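Local coordinates for protein biphenyl 2,3-Dioxygenase Beta Subunit (PDB 2GBW) that is the beta subunit of a ring-hydroxylating dioxygenase and probably takes part, with its partner subunit, in adding oxygen to aromatic rings, at residues Y14-H19 and L116-N121; E83-G88 and N169-C174; V124-R129 and T134-G139. All coordinates share one frame; numbering follows the deposited sequence.

Interaction 1: Y14-H19 and L116-N121; sequences YDIEAH and LDVLSN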
loop_
_atom_site.group_PDB
_atom_site.type_symbol
_atom_site.label_atom_id
_atom_site.label_comp_id
_atom_site.label_asym_id
_atom_site.label_seq_id
_atom_site.Cartn_x
_atom_site.Cartn_y
_atom_site.Cartn_z
ATOM N N TYR B 14 36.198 -9.432 -9.417
ATOM C CA TYR B 14 35.616 -8.923 -10.656
ATOM C C TYR B 14 34.989 -10.059 -11.447
ATOM O O TYR B 14 33.846 -9.976 -11.935
ATOM C CB TYR B 14 36.682 -8.246 -11.543
ATOM C CG TYR B 14 36.025 -7.792 -12.823
ATOM C CD1 TYR B 14 35.421 -6.536 -12.897
ATOM C CD2 TYR B 14 35.938 -8.639 -13.940
ATOM C CE1 TYR B 14 34.798 -6.113 -14.046
ATOM C CE2 TYR B 14 35.316 -8.221 -15.117
ATOM C CZ TYR B 14 34.733 -6.959 -15.158
ATOM O OH TYR B 14 34.059 -6.488 -16.276
ATOM N N ASP B 15 35.704 -11.162 -11.535
ATOM C CA ASP B 15 35.206 -12.293 -12.341
ATOM C C ASP B 15 33.925 -12.900 -11.779
ATOM O O ASP B 15 33.033 -13.298 -12.530
ATOM C CB ASP B 15 36.303 -13.316 -12.442
ATOM C CG ASP B 15 37.399 -12.896 -13.394
ATOM O OD1 ASP B 15 37.243 -11.930 -14.183
ATOM O OD2 ASP B 15 38.415 -13.579 -13.368
ATOM N N ILE B 16 33.801 -12.915 -10.462
ATOM C CA ILE B 16 32.586 -13.434 -9.806
ATOM C C ILE B 16 31.422 -12.483 -10.041
ATOM O O ILE B 16 30.328 -12.889 -10.362
ATOM C CB ILE B 16 32.850 -13.659 -8.301
ATOM C CG1 ILE B 16 33.822 -14.818 -8.069
ATOM C CG2 ILE B 16 31.511 -13.940 -7.591
ATOM C CD1 ILE B 16 34.363 -14.910 -6.568
ATOM N N GLU B 17 31.647 -11.181 -9.909
ATOM C CA GLU B 17 30.627 -10.201 -10.231
ATOM C C GLU B 17 30.135 -10.298 -11.696
ATOM O O GLU B 17 28.914 -10.176 -11.962
ATOM C CB GLU B 17 31.164 -8.807 -9.939
ATOM C CG GLU B 17 31.255 -8.539 -8.423
ATOM C CD GLU B 17 30.352 -7.432 -7.900
ATOM O OE1 GLU B 17 29.193 -7.271 -8.381
ATOM O OE2 GLU B 17 30.824 -6.742 -6.952
ATOM N N ALA B 18 31.074 -10.436 -12.632
ATOM C CA ALA B 18 30.752 -10.573 -14.032
ATOM C C ALA B 18 29.917 -11.849 -14.312
ATOM O O ALA B 18 28.955 -11.802 -15.066
ATOM C CB ALA B 18 32.044 -10.559 -14.862
ATOM N N HIS B 19 30.275 -12.965 -13.666
ATOM C CA HIS B 19 29.479 -14.178 -13.670
ATOM C C HIS B 19 28.030 -13.939 -13.169
ATOM O O HIS B 19 27.084 -14.340 -13.832
ATOM C CB HIS B 19 30.139 -15.259 -12.789
ATOM C CG HIS B 19 29.288 -16.471 -12.576
ATOM N ND1 HIS B 19 29.280 -17.535 -13.458
ATOM C CD2 HIS B 19 28.372 -16.765 -11.615
ATOM C CE1 HIS B 19 28.407 -18.432 -13.035
ATOM N NE2 HIS B 19 27.860 -17.999 -11.915
ATOM N N LEU B 116 34.816 -21.574 -3.861
ATOM C CA LEU B 116 34.591 -20.205 -3.385
ATOM C C LEU B 116 33.303 -20.138 -2.624
ATOM O O LEU B 116 32.277 -20.623 -3.099
ATOM C CB LEU B 116 34.523 -19.235 -4.555
ATOM C CG LEU B 116 35.799 -19.105 -5.372
ATOM C CD1 LEU B 116 35.430 -18.520 -6.710
ATOM C CD2 LEU B 116 36.757 -18.243 -4.576
ATOM N N ASP B 117 33.350 -19.525 -1.450
ATOM C CA ASP B 117 32.158 -19.206 -0.701
ATOM C C ASP B 117 31.834 -17.775 -1.018
ATOM O O ASP B 117 32.652 -16.876 -0.798
ATOM C CB ASP B 117 32.368 -19.335 0.809
ATOM C CG ASP B 117 32.554 -20.781 1.265
ATOM O OD1 ASP B 117 31.884 -21.668 0.721
ATOM O OD2 ASP B 117 33.356 -21.014 2.197
ATOM N N VAL B 118 30.611 -17.564 -1.479
ATOM C CA VAL B 118 30.134 -16.253 -1.954
ATOM C C VAL B 118 28.804 -15.818 -1.338
ATOM O O VAL B 118 27.745 -16.472 -1.486
ATOM C CB VAL B 118 30.047 -16.209 -3.502
ATOM C CG1 VAL B 118 29.817 -14.754 -3.992
ATOM C CG2 VAL B 118 31.305 -16.846 -4.138
ATOM N N LEU B 119 28.856 -14.673 -0.667
ATOM C CA LEU B 119 27.700 -14.007 -0.097
ATOM C C LEU B 119 27.236 -12.874 -1.029
ATOM O O LEU B 119 28.029 -12.154 -1.619
ATOM C CB LEU B 119 28.049 -13.425 1.261
ATOM C CG LEU B 119 28.620 -14.406 2.285
ATOM C CD1 LEU B 119 29.208 -13.617 3.467
ATOM C CD2 LEU B 119 27.526 -15.361 2.714
ATOM N N SER B 120 25.936 -12.685 -1.128
ATOM C CA SER B 120 25.394 -11.531 -1.846
ATOM C C SER B 120 23.978 -11.188 -1.319
ATOM O O SER B 120 23.281 -12.059 -0.772
ATOM C CB SER B 120 25.411 -11.804 -3.353
ATOM O OG SER B 120 24.645 -12.957 -3.642
ATOM N N ASN B 121 23.561 -9.928 -1.504
ATOM C CA ASN B 121 22.224 -9.434 -1.222
ATOM C C ASN B 121 21.445 -9.315 -2.557
ATOM O O ASN B 121 22.012 -8.822 -3.579
ATOM C CB ASN B 121 22.265 -8.010 -0.641
ATOM C CG ASN B 121 22.796 -7.936 0.762
ATOM O OD1 ASN B 121 22.868 -8.948 1.468
ATOM N ND2 ASN B 121 23.128 -6.726 1.200
#

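Interaction 2: E83-G88 and N169-C174; sequences ERLYSG and NLYFFC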
loop_
_atom_site.group_PDB
_atom_site.type_symbol
_atom_site.label_atom_id
_atom_site.label_comp_id
_atom_site.label_asym_id
_atom_site.label_seq_id
_atom_site.Cartn_x
_atom_site.Cartn_y
_atom_site.Cartn_z
ATOM N N GLU B 83 11.775 -26.239 -17.379
ATOM C CA GLU B 83 10.849 -26.523 -18.496
ATOM C C GLU B 83 9.421 -25.998 -18.343
ATOM O O GLU B 83 8.806 -25.597 -19.331
ATOM C CB GLU B 83 10.836 -28.002 -18.823
ATOM C CG GLU B 83 12.220 -28.541 -19.201
ATOM C CD GLU B 83 12.866 -27.842 -20.429
ATOM O OE1 GLU B 83 12.132 -27.200 -21.221
ATOM O OE2 GLU B 83 14.110 -27.940 -20.603
ATOM N N ARG B 84 8.885 -25.960 -17.133
ATOM C CA ARG B 84 7.578 -25.329 -16.932
ATOM C C ARG B 84 7.532 -24.010 -17.696
ATOM O O ARG B 84 6.495 -23.639 -18.257
ATOM C CB ARG B 84 7.303 -25.054 -15.452
ATOM C CG ARG B 84 5.931 -24.383 -15.175
ATOM C CD ARG B 84 5.700 -24.137 -13.698
ATOM N NE ARG B 84 4.526 -23.280 -13.494
ATOM C CZ ARG B 84 4.535 -21.955 -13.329
ATOM N NH1 ARG B 84 5.667 -21.270 -13.309
ATOM N NH2 ARG B 84 3.387 -21.288 -13.181
ATOM N N LEU B 85 8.662 -23.307 -17.763
ATOM C CA LEU B 85 8.663 -22.044 -18.472
ATOM C C LEU B 85 8.902 -22.223 -19.998
ATOM O O LEU B 85 8.922 -21.230 -20.720
ATOM C CB LEU B 85 9.646 -21.071 -17.821
ATOM C CG LEU B 85 9.509 -20.891 -16.301
ATOM C CD1 LEU B 85 10.849 -20.458 -15.697
ATOM C CD2 LEU B 85 8.383 -19.906 -15.936
ATOM N N TYR B 86 9.041 -23.477 -20.465
ATOM C CA TYR B 86 9.254 -23.840 -21.892
ATOM C C TYR B 86 8.204 -24.808 -22.421
ATOM O O TYR B 86 7.431 -24.495 -23.336
ATOM C CB TYR B 86 10.570 -24.578 -22.096
ATOM C CG TYR B 86 11.771 -23.726 -22.020
ATOM C CD1 TYR B 86 12.336 -23.432 -20.799
ATOM C CD2 TYR B 86 12.364 -23.217 -23.172
ATOM C CE1 TYR B 86 13.438 -22.674 -20.711
ATOM C CE2 TYR B 86 13.471 -22.430 -23.083
ATOM C CZ TYR B 86 13.999 -22.159 -21.843
ATOM O OH TYR B 86 15.108 -21.380 -21.725
ATOM N N SER B 87 8.205 -26.003 -21.828
ATOM C CA SER B 87 7.429 -27.146 -22.304
ATOM C C SER B 87 5.933 -27.006 -21.987
ATOM O O SER B 87 5.141 -27.945 -22.193
ATOM C CB SER B 87 8.027 -28.447 -21.732
ATOM O OG SER B 87 9.393 -28.587 -22.137
ATOM N N GLY B 88 5.552 -25.818 -21.516
ATOM C CA GLY B 88 4.184 -25.524 -21.205
ATOM C C GLY B 88 3.706 -24.185 -21.694
ATOM O O GLY B 88 4.436 -23.182 -21.602
ATOM N N ASN B 169 3.421 -16.065 -5.913
ATOM C CA ASN B 169 4.327 -17.206 -5.953
ATOM C C ASN B 169 5.762 -16.756 -5.815
ATOM O O ASN B 169 6.043 -15.535 -5.805
ATOM C CB ASN B 169 4.173 -17.964 -7.261
ATOM C CG ASN B 169 4.584 -17.108 -8.511
ATOM O OD1 ASN B 169 5.762 -16.774 -8.739
ATOM N ND2 ASN B 169 3.588 -16.817 -9.340
ATOM N N LEU B 170 6.650 -17.727 -5.683
ATOM C CA LEU B 170 8.102 -17.508 -5.664
ATOM C C LEU B 170 8.747 -18.276 -6.786
ATOM O O LEU B 170 9.886 -18.800 -6.630
ATOM C CB LEU B 170 8.702 -17.938 -4.288
ATOM C CG LEU B 170 8.435 -17.053 -3.084
ATOM C CD1 LEU B 170 8.778 -17.752 -1.732
ATOM C CD2 LEU B 170 9.249 -15.770 -3.166
ATOM N N TYR B 171 8.043 -18.299 -7.931
ATOM C CA TYR B 171 8.479 -19.007 -9.129
ATOM C C TYR B 171 9.418 -18.114 -9.959
ATOM O O TYR B 171 9.104 -17.707 -11.097
ATOM C CB TYR B 171 7.288 -19.558 -9.985
ATOM C CG TYR B 171 7.667 -20.851 -10.668
ATOM C CD1 TYR B 171 8.495 -20.863 -11.793
ATOM C CD2 TYR B 171 7.349 -22.070 -10.106
ATOM C CE1 TYR B 171 8.898 -22.062 -12.391
ATOM C CE2 TYR B 171 7.712 -23.265 -10.699
ATOM C CZ TYR B 171 8.538 -23.265 -11.824
ATOM O OH TYR B 171 8.934 -24.454 -12.421
ATOM N N PHE B 172 10.594 -17.883 -9.381
ATOM C CA PHE B 172 11.739 -17.259 -10.087
ATOM C C PHE B 172 13.003 -17.806 -9.498
ATOM O O PHE B 172 13.031 -18.233 -8.359
ATOM C CB PHE B 172 11.691 -15.752 -9.977
ATOM C CG PHE B 172 11.653 -15.239 -8.588
ATOM C CD1 PHE B 172 12.831 -15.035 -7.875
ATOM C CD2 PHE B 172 10.419 -14.980 -7.968
ATOM C CE1 PHE B 172 12.786 -14.545 -6.574
ATOM C CE2 PHE B 172 10.343 -14.496 -6.678
ATOM C CZ PHE B 172 11.490 -14.275 -5.970
ATOM N N PHE B 173 14.066 -17.800 -10.287
ATOM C CA PHE B 173 15.355 -18.268 -9.807
ATOM C C PHE B 173 16.208 -17.135 -9.259
ATOM O O PHE B 173 16.057 -15.986 -9.640
ATOM C CB PHE B 173 16.116 -18.979 -10.917
ATOM C CG PHE B 173 15.407 -20.165 -11.479
ATOM C CD1 PHE B 173 15.289 -21.325 -10.752
ATOM C CD2 PHE B 173 14.868 -20.123 -12.743
ATOM C CE1 PHE B 173 14.641 -22.415 -11.267
ATOM C CE2 PHE B 173 14.216 -21.219 -13.257
ATOM C CZ PHE B 173 14.110 -22.359 -12.514
ATOM N N CYS B 174 17.117 -17.487 -8.361
ATOM C CA CYS B 174 18.163 -16.586 -7.898
ATOM C C CYS B 174 19.489 -17.335 -7.898
ATOM O O CYS B 174 19.545 -18.473 -8.340
ATOM C CB CYS B 174 17.850 -16.106 -6.483
ATOM S SG CYS B 174 16.312 -15.229 -6.318
ATOM O OXT CYS B 174 20.367 -16.920 -7.328
#

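Interaction 3: V124-R129 and T134-G139; sequences VYRNRR and TVHTLG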
loop_
_atom_site.group_PDB
_atom_site.type_symbol
_atom_site.label_atom_id
_atom_site.label_comp_id
_atom_site.label_asym_id
_atom_site.label_seq_id
_atom_site.Cartn_x
_atom_site.Cartn_y
_atom_site.Cartn_z
ATOM N N VAL B 124 14.682 -8.226 -5.802
ATOM C CA VAL B 124 13.979 -8.731 -6.996
ATOM C C VAL B 124 12.685 -7.985 -7.125
ATOM O O VAL B 124 11.870 -8.000 -6.203
ATOM C CB VAL B 124 13.620 -10.251 -6.925
ATOM C CG1 VAL B 124 12.901 -10.663 -8.234
ATOM C CG2 VAL B 124 14.879 -11.105 -6.685
ATOM N N TYR B 125 12.557 -7.257 -8.221
ATOM C CA TYR B 125 11.369 -6.526 -8.565
ATOM C C TYR B 125 10.653 -7.239 -9.714
ATOM O O TYR B 125 11.212 -7.439 -10.770
ATOM C CB TYR B 125 11.706 -5.095 -9.035
ATOM C CG TYR B 125 11.324 -4.026 -8.101
ATOM C CD1 TYR B 125 12.155 -3.680 -7.054
ATOM C CD2 TYR B 125 10.141 -3.351 -8.258
ATOM C CE1 TYR B 125 11.789 -2.702 -6.158
ATOM C CE2 TYR B 125 9.789 -2.360 -7.398
ATOM C CZ TYR B 125 10.625 -2.055 -6.341
ATOM O OH TYR B 125 10.253 -1.091 -5.437
ATOM N N ARG B 126 9.369 -7.503 -9.510
ATOM C CA ARG B 126 8.530 -8.201 -10.474
ATOM C C ARG B 126 7.306 -7.375 -10.843
ATOM O O ARG B 126 6.665 -6.776 -9.962
ATOM C CB ARG B 126 8.055 -9.548 -9.921
ATOM C CG ARG B 126 9.154 -10.475 -9.357
ATOM C CD ARG B 126 8.551 -11.747 -8.716
ATOM N NE ARG B 126 8.121 -12.748 -9.681
ATOM C CZ ARG B 126 7.425 -13.850 -9.401
ATOM N NH1 ARG B 126 6.919 -14.023 -8.186
ATOM N NH2 ARG B 126 7.146 -14.731 -10.349
ATOM N N ASN B 127 6.967 -7.356 -12.135
ATOM C CA ASN B 127 5.762 -6.672 -12.642
ATOM C C ASN B 127 5.019 -7.595 -13.565
ATOM O O ASN B 127 5.637 -8.391 -14.282
ATOM C CB ASN B 127 6.179 -5.430 -13.456
ATOM C CG ASN B 127 6.679 -4.317 -12.601
ATOM O OD1 ASN B 127 7.867 -4.304 -12.228
ATOM N ND2 ASN B 127 5.807 -3.364 -12.283
ATOM N N ARG B 128 3.692 -7.554 -13.489
ATOM C CA ARG B 128 2.889 -8.279 -14.456
ATOM C C ARG B 128 1.556 -7.579 -14.626
ATOM O O ARG B 128 1.197 -6.669 -13.851
ATOM C CB ARG B 128 2.660 -9.727 -14.029
ATOM C CG ARG B 128 1.851 -9.877 -12.746
ATOM C CD ARG B 128 1.761 -11.383 -12.303
ATOM N NE ARG B 128 1.225 -12.230 -13.381
ATOM C CZ ARG B 128 -0.046 -12.491 -13.564
ATOM N NH1 ARG B 128 -0.967 -11.992 -12.733
ATOM N NH2 ARG B 128 -0.412 -13.242 -14.595
ATOM N N ARG B 129 0.938 -7.963 -15.729
ATOM C CA ARG B 129 -0.361 -7.433 -16.146
ATOM C C ARG B 129 -0.299 -5.901 -16.116
ATOM O O ARG B 129 0.619 -5.344 -16.723
ATOM C CB ARG B 129 -1.440 -8.054 -15.295
ATOM C CG ARG B 129 -1.567 -9.609 -15.453
ATOM C CD ARG B 129 -1.842 -10.051 -16.893
ATOM N NE ARG B 129 -2.134 -11.517 -16.908
ATOM C CZ ARG B 129 -1.859 -12.336 -17.910
ATOM N NH1 ARG B 129 -1.277 -11.878 -19.027
ATOM N NH2 ARG B 129 -2.118 -13.638 -17.796
ATOM N N THR B 134 5.452 -6.737 -7.249
ATOM C CA THR B 134 5.868 -7.353 -6.018
ATOM C C THR B 134 7.377 -7.241 -5.909
ATOM O O THR B 134 8.119 -7.150 -6.941
ATOM C CB THR B 134 5.454 -8.804 -5.976
ATOM O OG1 THR B 134 6.064 -9.524 -7.034
ATOM C CG2 THR B 134 3.855 -8.971 -6.012
ATOM N N VAL B 135 7.819 -7.229 -4.656
ATOM C CA VAL B 135 9.258 -7.006 -4.366
ATOM C C VAL B 135 9.754 -7.975 -3.332
ATOM O O VAL B 135 9.085 -8.183 -2.316
ATOM C CB VAL B 135 9.479 -5.600 -3.872
ATOM C CG1 VAL B 135 11.042 -5.356 -3.609
ATOM C CG2 VAL B 135 8.888 -4.583 -4.866
ATOM N N HIS B 136 10.936 -8.561 -3.552
ATOM C CA HIS B 136 11.491 -9.548 -2.625
ATOM C C HIS B 136 12.924 -9.182 -2.312
ATOM O O HIS B 136 13.653 -8.693 -3.184
ATOM C CB HIS B 136 11.480 -10.961 -3.216
ATOM C CG HIS B 136 10.126 -11.447 -3.593
ATOM N ND1 HIS B 136 9.300 -12.157 -2.730
ATOM C CD2 HIS B 136 9.444 -11.297 -4.741
ATOM C CE1 HIS B 136 8.186 -12.462 -3.376
ATOM N NE2 HIS B 136 8.222 -11.899 -4.571
ATOM N N THR B 137 13.335 -9.422 -1.083
ATOM C CA THR B 137 14.737 -9.352 -0.729
ATOM C C THR B 137 15.167 -10.625 -0.086
ATOM O O THR B 137 14.404 -11.246 0.686
ATOM C CB THR B 137 15.109 -8.152 0.128
ATOM O OG1 THR B 137 14.418 -8.210 1.378
ATOM C CG2 THR B 137 14.732 -6.880 -0.603
ATOM N N LEU B 138 16.383 -11.017 -0.472
ATOM C CA LEU B 138 17.007 -12.274 -0.046
ATOM C C LEU B 138 18.522 -12.136 0.167
ATOM O O LEU B 138 19.184 -11.297 -0.483
ATOM C CB LEU B 138 16.842 -13.373 -1.131
ATOM C CG LEU B 138 15.497 -13.800 -1.711
ATOM C CD1 LEU B 138 15.272 -12.949 -2.964
ATOM C CD2 LEU B 138 15.398 -15.330 -2.063
ATOM N N GLY B 139 19.046 -12.978 1.051
ATOM C CA GLY B 139 20.499 -13.267 1.130
ATOM C C GLY B 139 20.747 -14.534 0.318
ATOM O O GLY B 139 19.914 -15.466 0.232
HETATM O O HOH W 1 4.275 -9.081 -9.754
#

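Interaction 1: Y14-H19 and L116-N121
Asn121 ND2 is gripped by two acceptors of a neighbouring beta subunit, Tyr101 O and Gln28 OE1, at one end of a strand segment whose Leu116 and Val118 meet Ile16 of the helix by aliphatic contact, with no hydrogen bond joining the two segments. This is helix-on-sheet packing of the NTF2-like alpha+beta fold: helix 10-28 lies against strand 115-128, and Leu116 and Val118, two residues apart, point from the same face of that strand. All three residues are buried. Phe151 of strand 150-160 touches both Ile16 and Leu116, Ala108 of strand 98-112 also meets Ile16, and Tyr20, one turn further along the helix, packs on Val118. His19, which binds zinc in a crystal structure of this protein although no zinc is bound to this chain here, lies on the same helical turn but does not touch the strand segment. Ile16 sends one branch to each strand residue. Its CG1 arm stands anti to the carbonyl carbon (chi1 -69°) and runs on extended, which carries Ile16 CD1 obliquely across to Leu116 CD1 at 3.8 Å. The shorter branch, Ile16 CG2, lies 4.1 Å from Val118 CG1, the two side chains running past each other in opposite directions.

Interaction 2: E83-G88 and N169-C174
Arg84 crosses the Tyr171 side chain obliquely, from the hydroxyl at its root to the ring face at its tip. Arg84 CB is 3.5 Å from Tyr171 OH; CG passes the same oxygen, and CD sits 3.5 Å from Tyr171 CZ. CG stands anti to the backbone N (chi1 180°) and the chain stays extended as far as NE, which carries the guanidinium inward over the ring. There CZ is 4.1 Å from the ring centroid and only 5° off its normal, a cation-pi contact. The guanidinium is turned 52° from the ring plane, so it is no flat stack: NH1 dips over the ring centre, 3.2 Å from Tyr171 CD1. NH2 pairs with an acidic side chain of another protein in the assembly. Tyr171 OH bonds to Arg81 O, fixing the far end of the ring, while an Asx turn, Tyr171 N to Asn169 OD1 at 2.9 Å, steadies the backbone. Leu85 CG approaches Tyr171 CE1 at 4.1 Å, and Leu85 CD1 reaches Phe173 CE2 at 4.2 Å. The C-terminal tail is thus clasped between elements: Phe173 packs on Leu78, Arg81 and Val82 of helix 75-84, Leu85 leans on Tyr32 of helix 32-38, and Phe172 rests on Val124 and Arg126 of strand 115-128.

Interaction 3: V124-R129 and T134-G139
Arg126, Thr134 and His136 cluster round one carboxylate oxygen: Asp167 OD2 forms a salt bridge with Arg126 NH1 and hydrogen bonds with Thr134 OG1 and His136 NE2. Beneath them the backbones are zipped by two reciprocal pairs. Val124 N reaches His136 O at 2.9 Å and is answered by His136 N to Val124 O; Arg126 N meets Thr134 O, also at 2.9 Å, nearly in line with the carbonyl, and Thr134 N returns a bond to Arg126 O. Thr134 OG1 sits between its own backbone N and carbonyl carbon (chi1 61°), beside the Arg126 chain and 3.5 Å from Arg126 CB. That chain bends at chi3, and Arg126 CD passes 4.1 Å from His136 CD2. Further along this face, Val124 CG2 touches Leu138 CD1 at 4.2 Å. On the other face, at the non-hydrogen-bonded pair, Val135 CG2 presses over the Tyr125 ring in a CH-pi contact, 3.5 Å from its centroid. Tyr125 chi1, -109°, is well off a staggered value, and this turns the ring face to the methyl. Tyr125 also packs on Tyr125 of one neighbouring beta subunit and Val135 of the other. An alanine here would remove the ring, and Val135 CG2 and both neighbouring subunits would probably lose their aromatic partner. His136 binds zinc in a crystal structure of this protein, although no zinc is bound to this chain here. The pairing is that of an antiparallel beta hairpin, strands 115-128 and 132-147, in the curved sheet of the NTF2-like fold, one face of which here joins beta subunits.

In the fold
Strand 115-128 serves two of the contacts: interaction 1 uses its start, under helix 10-28, and interaction 3 its end, in the hairpin with strand 132-147. Interactions 1 and 2 are buried on opposite sides of the chain's centre, the first purely aliphatic, the second led by a charge over a ring beside another protein. Interaction 3 is only partly buried and divides its chemistry, mostly polar and charged toward the C-terminal tail, though with an aliphatic pair, and aromatic and aliphatic toward neighbouring beta subunits. It meets interaction 2 directly: Asn169 OD1 lies 2.9 Å from Arg126 NH2, a probable hydrogen bond, and Leu170 packs on His136. Interactions 1 and 3 both reach the same neighbouring beta subunit.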